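PDB 5VM8: ribosomal RNA small subunit methyltransferase E from Neisseria gonorrhoeae, which probably methylates N3 of a specific uridine in 16S ribosomal RNA with S-adenosyl methionine as methyl donor, as expected of RsmE enzymes of the SPOUT class. Local coordinates for residues 12-17 with 25-30; 178-183 with 208-213. One frame throughout, in Å; residues are numbered along the deposited sequence.

Contact 1: residues 12-17 with 25-30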
ATOM      1  N   PHE A  12      -9.001   5.803 -12.868  1.00 57.74           N
ATOM      2  CA  PHE A  12      -9.976   4.968 -12.194  1.00 58.33           C
ATOM      3  C   PHE A  12      -9.497   3.525 -12.218  1.00 61.78           C
ATOM      4  O   PHE A  12      -9.100   3.007 -13.267  1.00 58.21           O
ATOM      5  CB  PHE A  12     -11.350   5.114 -12.857  1.00 66.99           C
ATOM      6  CG  PHE A  12     -11.812   6.542 -12.948  1.00 72.26           C
ATOM      7  CD1 PHE A  12     -12.366   7.181 -11.842  1.00 70.41           C
ATOM      8  CD2 PHE A  12     -11.650   7.262 -14.122  1.00 72.40           C
ATOM      9  CE1 PHE A  12     -12.759   8.503 -11.913  1.00 67.65           C
ATOM     10  CE2 PHE A  12     -12.050   8.579 -14.205  1.00 68.07           C
ATOM     11  CZ  PHE A  12     -12.597   9.201 -13.099  1.00 68.12           C
ATOM     12  N   TYR A  13      -9.533   2.891 -11.051  1.00 62.15           N
ATOM     13  CA  TYR A  13      -9.196   1.485 -10.888  1.00 58.42           C
ATOM     14  C   TYR A  13     -10.361   0.626 -11.369  1.00 57.30           C
ATOM     15  O   TYR A  13     -11.489   0.791 -10.900  1.00 57.48           O
ATOM     16  CB  TYR A  13      -8.897   1.204  -9.419  1.00 53.41           C
ATOM     17  CG  TYR A  13      -8.717  -0.253  -9.088  1.00 65.18           C
ATOM     18  CD1 TYR A  13      -7.641  -0.980  -9.588  1.00 66.79           C
ATOM     19  CD2 TYR A  13      -9.659  -0.919  -8.324  1.00 63.83           C
ATOM     20  CE1 TYR A  13      -7.489  -2.321  -9.287  1.00 72.08           C
ATOM     21  CE2 TYR A  13      -9.522  -2.251  -8.024  1.00 67.58           C
ATOM     22  CZ  TYR A  13      -8.443  -2.952  -8.504  1.00 72.91           C
ATOM     23  OH  TYR A  13      -8.329  -4.288  -8.189  1.00 74.87           O
ATOM     24  N   LEU A  14     -10.096  -0.268 -12.319  1.00 64.57           N
ATOM     25  CA  LEU A  14     -11.102  -1.192 -12.842  1.00 67.72           C
ATOM     26  C   LEU A  14     -10.451  -2.565 -12.993  1.00 72.66           C
ATOM     27  O   LEU A  14      -9.739  -2.817 -13.978  1.00 70.30           O
ATOM     28  CB  LEU A  14     -11.681  -0.701 -14.168  1.00 63.65           C
ATOM     29  CG  LEU A  14     -12.679  -1.621 -14.884  1.00 66.60           C
ATOM     30  CD1 LEU A  14     -13.959  -1.737 -14.116  1.00 66.74           C
ATOM     31  CD2 LEU A  14     -12.955  -1.157 -16.310  1.00 69.08           C
ATOM     32  N   PRO A  15     -10.643  -3.469 -12.024  1.00 80.11           N
ATOM     33  CA  PRO A  15      -9.947  -4.765 -12.074  1.00 84.77           C
ATOM     34  C   PRO A  15     -10.518  -5.706 -13.125  1.00 93.12           C
ATOM     35  O   PRO A  15     -11.025  -6.777 -12.781  1.00 96.71           O
ATOM     36  CB  PRO A  15     -10.170  -5.334 -10.670  1.00 79.27           C
ATOM     37  CG  PRO A  15     -11.483  -4.746 -10.258  1.00 76.90           C
ATOM     38  CD  PRO A  15     -11.521  -3.358 -10.845  1.00 77.91           C
ATOM     39  N   GLU A  16     -10.430  -5.332 -14.398  1.00 95.10           N
ATOM     40  CA  GLU A  16     -10.973  -6.139 -15.481  1.00 98.20           C
ATOM     41  C   GLU A  16     -10.025  -6.115 -16.672  1.00 97.39           C
ATOM     42  O   GLU A  16      -9.268  -5.160 -16.868  1.00 95.76           O
ATOM     43  CB  GLU A  16     -12.371  -5.651 -15.902  1.00 98.04           C
ATOM     44  N   ASN A  17     -10.061  -7.186 -17.460  1.00 99.30           N
ATOM     45  CA  ASN A  17      -9.279  -7.249 -18.687  1.00100.65           C
ATOM     46  C   ASN A  17      -9.952  -6.428 -19.788  1.00101.02           C
ATOM     47  O   ASN A  17     -11.138  -6.612 -20.075  1.00100.14           O
ATOM     48  CB  ASN A  17      -9.107  -8.703 -19.127  1.00104.52           C
ATOM     49  CG  ASN A  17      -7.651  -9.092 -19.301  1.00107.16           C
ATOM     50  OD1 ASN A  17      -6.994  -8.666 -20.253  1.00110.32           O
ATOM     51  ND2 ASN A  17      -7.142  -9.913 -18.388  1.00104.83           N
ATOM     52  N   ASP A  25     -19.445  -1.372 -20.055  1.00113.42           N
ATOM     53  CA  ASP A  25     -20.057  -0.507 -19.053  1.00100.40           C
ATOM     54  C   ASP A  25     -19.326  -0.608 -17.718  1.00 93.27           C
ATOM     55  O   ASP A  25     -19.033  -1.709 -17.244  1.00 93.71           O
ATOM     56  CB  ASP A  25     -21.534  -0.874 -18.869  1.00 98.43           C
ATOM     57  N   LEU A  26     -19.030   0.575 -17.110  1.00 90.41           N
ATOM     58  CA  LEU A  26     -18.234   0.770 -15.904  1.00 89.36           C
ATOM     59  C   LEU A  26     -19.055   0.471 -14.649  1.00 91.84           C
ATOM     60  O   LEU A  26     -20.271   0.669 -14.638  1.00 97.32           O
ATOM     61  CB  LEU A  26     -17.711   2.203 -15.844  1.00 88.51           C
ATOM     62  CG  LEU A  26     -16.796   2.623 -16.996  1.00 92.85           C
ATOM     63  CD1 LEU A  26     -16.708   4.137 -17.094  1.00 93.88           C
ATOM     64  CD2 LEU A  26     -15.409   2.020 -16.800  1.00 90.92           C
ATOM     65  N   PRO A  27     -18.405   0.031 -13.569  1.00 88.53           N
ATOM     66  CA  PRO A  27     -19.137  -0.363 -12.355  1.00 88.57           C
ATOM     67  C   PRO A  27     -19.714   0.831 -11.602  1.00 87.70           C
ATOM     68  O   PRO A  27     -19.419   1.992 -11.880  1.00 91.50           O
ATOM     69  CB  PRO A  27     -18.071  -1.084 -11.522  1.00 80.99           C
ATOM     70  CG  PRO A  27     -16.799  -0.476 -11.959  1.00 74.87           C
ATOM     71  CD  PRO A  27     -16.952  -0.162 -13.414  1.00 81.88           C
ATOM     72  N   ASP A  28     -20.539   0.509 -10.600  1.00101.73           N
ATOM     73  CA  ASP A  28     -21.272   1.531  -9.860  1.00 99.11           C
ATOM     74  C   ASP A  28     -20.341   2.493  -9.127  1.00 91.96           C
ATOM     75  O   ASP A  28     -20.671   3.676  -8.979  1.00 94.11           O
ATOM     76  CB  ASP A  28     -22.216   0.850  -8.861  1.00106.99           C
ATOM     77  CG  ASP A  28     -23.165   1.822  -8.180  1.00113.72           C
ATOM     78  OD1 ASP A  28     -24.099   2.321  -8.848  1.00118.10           O
ATOM     79  OD2 ASP A  28     -22.985   2.071  -6.968  1.00112.49           O
ATOM     80  N   ASN A  29     -19.176   2.017  -8.679  1.00 84.89           N
ATOM     81  CA  ASN A  29     -18.244   2.889  -7.966  1.00 84.06           C
ATOM     82  C   ASN A  29     -17.554   3.880  -8.899  1.00 81.99           C
ATOM     83  O   ASN A  29     -17.225   4.996  -8.481  1.00 80.30           O
ATOM     84  CB  ASN A  29     -17.201   2.061  -7.211  1.00 81.84           C
ATOM     85  CG  ASN A  29     -16.220   1.359  -8.134  1.00 84.19           C
ATOM     86  OD1 ASN A  29     -16.523   1.076  -9.290  1.00 87.49           O
ATOM     87  ND2 ASN A  29     -15.027   1.089  -7.623  1.00 82.29           N
ATOM     88  N   ILE A  30     -17.319   3.496 -10.152  1.00 81.50           N
ATOM     89  CA  ILE A  30     -16.700   4.417 -11.093  1.00 80.00           C
ATOM     90  C   ILE A  30     -17.718   5.443 -11.574  1.00 85.45           C
ATOM     91  O   ILE A  30     -17.349   6.575 -11.916  1.00 82.60           O
ATOM     92  CB  ILE A  30     -16.070   3.624 -12.256  1.00 78.49           C
ATOM     93  CG1 ILE A  30     -14.902   2.774 -11.743  1.00 72.29           C
ATOM     94  CG2 ILE A  30     -15.633   4.539 -13.392  1.00 77.64           C
ATOM     95  CD1 ILE A  30     -14.092   2.121 -12.838  1.00 74.11           C
TER
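Phe12 and Leu14 meet Ile30, Leu26 and Pro27 across backbones that stay well apart, with CA atoms 6.8 Å from each other at Phe12 and Ile30 and 8.0 Å at Leu14 and Leu26, so side chains rather than hydrogen bonds join strand end 12-13 to the start of the helix at Asp28. Ile30 touches three residues of 12-17 with CD1. Its CG1 stands anti to the carbonyl carbon (chi1 -66°), and CD1 at the tip lies 3.5 Å from Tyr13 O, 3.9 Å from Leu14 CB and 4.1 Å from Phe12 CB, beside the backbone where the strand gives way to loop. Ile30 CG2 approaches the Phe12 ring obliquely. Leu14 sends its two methyls to different partners: CD1 packs 3.5 Å from Pro27 CD, with Pro27 CG just behind, while CD2 meets Leu26 CD2 at 4.0 Å, the two leucines crossing at about a right angle. Pro27, the N-cap residue, thus presents its ring to the loop as the helix starts. Beyond Leu14, Pro15 makes an inverse gamma turn and sets CD against one face of the Tyr13 ring, offset toward the rim. Leu47 of strand 44-48 continues this apolar layer of the PUA-like domain, touching Phe12, Leu14 and Leu26. From helix 28-36, Leu34 packs on Phe12 and Leu26, and His33 meets Phe12 edge-to-face.

Contact 2: residues 178-183 with 208-213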
ATOM      1  N   SER A 178      12.846  -0.287  15.826  1.00 32.67           N
ATOM      2  CA  SER A 178      12.949  -0.416  17.256  1.00 36.53           C
ATOM      3  C   SER A 178      14.270   0.184  17.638  1.00 44.91           C
ATOM      4  O   SER A 178      15.205   0.161  16.841  1.00 44.77           O
ATOM      5  CB  SER A 178      12.897  -1.894  17.690  1.00 40.42           C
ATOM      6  OG  SER A 178      13.226  -2.020  19.054  1.00 46.12           O
ATOM      7  N   ILE A 179      14.356   0.669  18.879  1.00 51.77           N
ATOM      8  CA  ILE A 179      15.587   1.280  19.334  1.00 49.88           C
ATOM      9  C   ILE A 179      16.479   0.269  20.018  1.00 54.77           C
ATOM     10  O   ILE A 179      17.616   0.592  20.373  1.00 57.89           O
ATOM     11  CB  ILE A 179      15.264   2.443  20.289  1.00 56.00           C
ATOM     12  CG1 ILE A 179      16.365   3.512  20.246  1.00 62.69           C
ATOM     13  CG2 ILE A 179      15.050   1.912  21.716  1.00 61.94           C
ATOM     14  CD1 ILE A 179      15.878   4.897  20.656  1.00 69.64           C
ATOM     15  N   ASN A 180      16.009  -0.960  20.189  1.00 63.67           N
ATOM     16  CA  ASN A 180      16.693  -1.966  20.992  1.00 61.01           C
ATOM     17  C   ASN A 180      17.428  -2.944  20.087  1.00 60.37           C
ATOM     18  O   ASN A 180      16.833  -3.501  19.157  1.00 61.38           O
ATOM     19  CB  ASN A 180      15.687  -2.677  21.892  1.00 52.90           C
ATOM     20  CG  ASN A 180      15.025  -1.719  22.876  1.00 57.58           C
ATOM     21  OD1 ASN A 180      15.700  -1.008  23.624  1.00 63.52           O
ATOM     22  ND2 ASN A 180      13.694  -1.678  22.857  1.00 54.66           N
ATOM     23  N   ARG A 181      18.712  -3.162  20.380  1.00 61.91           N
ATOM     24  CA  ARG A 181      19.586  -4.032  19.592  1.00 56.38           C
ATOM     25  C   ARG A 181      19.590  -3.604  18.125  1.00 55.22           C
ATOM     26  O   ARG A 181      19.420  -4.417  17.215  1.00 56.23           O
ATOM     27  CB  ARG A 181      19.164  -5.491  19.748  1.00 58.86           C
ATOM     28  CG  ARG A 181      19.369  -6.030  21.160  1.00 66.25           C
ATOM     29  CD  ARG A 181      19.230  -7.541  21.218  1.00 70.08           C
ATOM     30  NE  ARG A 181      17.823  -7.929  21.284  1.00 74.16           N
ATOM     31  CZ  ARG A 181      17.398  -9.120  21.693  1.00 75.83           C
ATOM     32  NH1 ARG A 181      16.098  -9.397  21.728  1.00 73.06           N
ATOM     33  NH2 ARG A 181      18.281 -10.028  22.068  1.00 78.40           N
ATOM     34  N   ALA A 182      19.824  -2.306  17.905  1.00 56.33           N
ATOM     35  CA  ALA A 182      19.639  -1.663  16.614  1.00 56.85           C
ATOM     36  C   ALA A 182      20.935  -1.196  15.959  1.00 59.87           C
ATOM     37  O   ALA A 182      21.962  -0.989  16.606  1.00 67.59           O
ATOM     38  CB  ALA A 182      18.722  -0.450  16.756  1.00 53.71           C
ATOM     39  N   CYS A 183      20.825  -0.988  14.649  1.00 51.16           N
ATOM     40  CA  CYS A 183      21.795  -0.322  13.784  1.00 54.36           C
ATOM     41  C   CYS A 183      21.031   0.668  12.903  1.00 49.93           C
ATOM     42  O   CYS A 183      19.796   0.691  12.878  1.00 48.97           O
ATOM     43  CB  CYS A 183      22.580  -1.321  12.916  1.00 45.35           C
ATOM     44  SG  CYS A 183      21.630  -2.104  11.532  1.00 49.37           S
ATOM     45  N   GLN A 208       8.773  -8.900  24.878  1.00 70.73           N
ATOM     46  CA  GLN A 208       8.703 -10.239  24.296  1.00 65.57           C
ATOM     47  C   GLN A 208       8.512 -10.168  22.785  1.00 61.56           C
ATOM     48  O   GLN A 208       9.056 -10.994  22.045  1.00 58.89           O
ATOM     49  CB  GLN A 208       7.580 -11.057  24.956  1.00 64.11           C
ATOM     50  N   GLU A 209       7.731  -9.195  22.307  1.00 60.40           N
ATOM     51  CA  GLU A 209       7.533  -9.070  20.869  1.00 57.08           C
ATOM     52  C   GLU A 209       8.846  -8.769  20.160  1.00 55.25           C
ATOM     53  O   GLU A 209       9.082  -9.259  19.053  1.00 50.47           O
ATOM     54  CB  GLU A 209       6.482  -7.993  20.561  1.00 59.57           C
ATOM     55  CG  GLU A 209       5.036  -8.427  20.815  1.00 48.53           C
ATOM     56  CD  GLU A 209       4.028  -7.324  20.567  1.00 59.36           C
ATOM     57  OE1 GLU A 209       4.296  -6.154  20.927  1.00 59.53           O
ATOM     58  OE2 GLU A 209       2.973  -7.611  19.967  1.00 59.58           O
ATOM     59  N   GLU A 210       9.720  -7.979  20.787  1.00 56.28           N
ATOM     60  CA  GLU A 210      11.025  -7.700  20.191  1.00 54.63           C
ATOM     61  C   GLU A 210      11.881  -8.955  20.153  1.00 57.72           C
ATOM     62  O   GLU A 210      12.536  -9.236  19.139  1.00 58.17           O
ATOM     63  CB  GLU A 210      11.725  -6.591  20.966  1.00 45.58           C
ATOM     64  CG  GLU A 210      11.017  -5.250  20.849  1.00 59.85           C
ATOM     65  CD  GLU A 210      11.736  -4.147  21.605  1.00 67.73           C
ATOM     66  OE1 GLU A 210      11.959  -3.074  21.020  1.00 60.51           O
ATOM     67  OE2 GLU A 210      12.064  -4.361  22.803  1.00 79.31           O
ATOM     68  N   GLN A 211      11.893  -9.713  21.257  1.00 55.09           N
ATOM     69  CA  GLN A 211      12.612 -10.978  21.289  1.00 55.48           C
ATOM     70  C   GLN A 211      12.151 -11.913  20.187  1.00 49.24           C
ATOM     71  O   GLN A 211      12.975 -12.537  19.507  1.00 56.19           O
ATOM     72  CB  GLN A 211      12.447 -11.645  22.648  1.00 64.60           C
ATOM     73  CG  GLN A 211      13.586 -11.370  23.594  1.00 74.58           C
ATOM     74  CD  GLN A 211      14.893 -11.989  23.145  1.00 75.21           C
ATOM     75  OE1 GLN A 211      15.958 -11.456  23.435  1.00 76.88           O
ATOM     76  NE2 GLN A 211      14.821 -13.132  22.468  1.00 74.36           N
ATOM     77  N   GLN A 212      10.841 -12.023  19.985  1.00 48.62           N
ATOM     78  CA  GLN A 212      10.360 -12.927  18.951  1.00 51.93           C
ATOM     79  C   GLN A 212      10.880 -12.508  17.584  1.00 48.67           C
ATOM     80  O   GLN A 212      11.346 -13.349  16.810  1.00 49.76           O
ATOM     81  CB  GLN A 212       8.830 -12.993  18.981  1.00 53.37           C
ATOM     82  CG  GLN A 212       8.300 -13.951  20.068  1.00 61.97           C
ATOM     83  CD  GLN A 212       6.896 -13.610  20.580  1.00 70.41           C
ATOM     84  OE1 GLN A 212       6.074 -13.045  19.860  1.00 66.25           O
ATOM     85  NE2 GLN A 212       6.621 -13.971  21.837  1.00 83.12           N
ATOM     86  N   ALA A 213      10.860 -11.198  17.303  1.00 45.01           N
ATOM     87  CA  ALA A 213      11.373 -10.679  16.043  1.00 43.42           C
ATOM     88  C   ALA A 213      12.867 -10.937  15.924  1.00 43.99           C
ATOM     89  O   ALA A 213      13.337 -11.425  14.891  1.00 49.30           O
ATOM     90  CB  ALA A 213      11.052  -9.184  15.921  1.00 36.19           C
TER
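Glu210 and Asn180 meet with their flat ends crossed, the carboxylate and amide planes 89° apart. Asn180 ND2 donates to Glu210 OE1 at 2.9 Å along a nearly straight path (167°), a bond that OE1 accepts with its syn lone pair, and OE1 lies almost in the amide plane; a weak second bond of 3.1 Å runs from the same Asn180 ND2 to Glu210 OE2. Ser178 OG donates to Glu210 OE1 on its anti side, 2.6 Å away and tilted 32° out of the carboxylate plane, so two donors grip this one oxygen. The side chain of Glu210 is extended beyond CG, which carries the carboxylate from the helix to the loop. Ser178 OG also accepts from Asn180 N at 3.2 Å, closing an ST turn that holds both donors to Glu210 in one short bend. This bend follows strand 173-177 and leads into edge strand 182-184 of the parallel sheet in the SPOUT methyltransferase domain, while Glu210 and Gln211 belong to helix 207-215. Further along, Arg181 and Gln211 cross at about a right angle, their guanidinium and amide planes turned obliquely to each other. Gln211, its chain bent at chi2, has OE1 at the guanidinium edge, where it accepts weak bonds from Arg181 NH1 at 2.7 Å and Arg181 NH2 at 3.1 Å. Arg181 also makes a cation-pi contact with Phe214.

In the fold
From the N terminus, the chain first leaves strand 11-13, runs through strand 23-25 and turns into helix 28-36; contact 1 closes this short loop, bringing together the start and the helix of the PUA-like domain, whose sheet has 11-13 and 23-25 as its outermost strands. The chain then crosses to the methyltransferase domain. Contact 2 closes a longer excursion there, through strands 182-184 and 195-199, and ties the turn after strand 173-177 to helix 207-215 near one edge of the parallel sheet. The two loops follow in series, neither nested nor crossed. Their centres are about 43 Å apart, on opposite sides of the chain's centre, one contact in each domain.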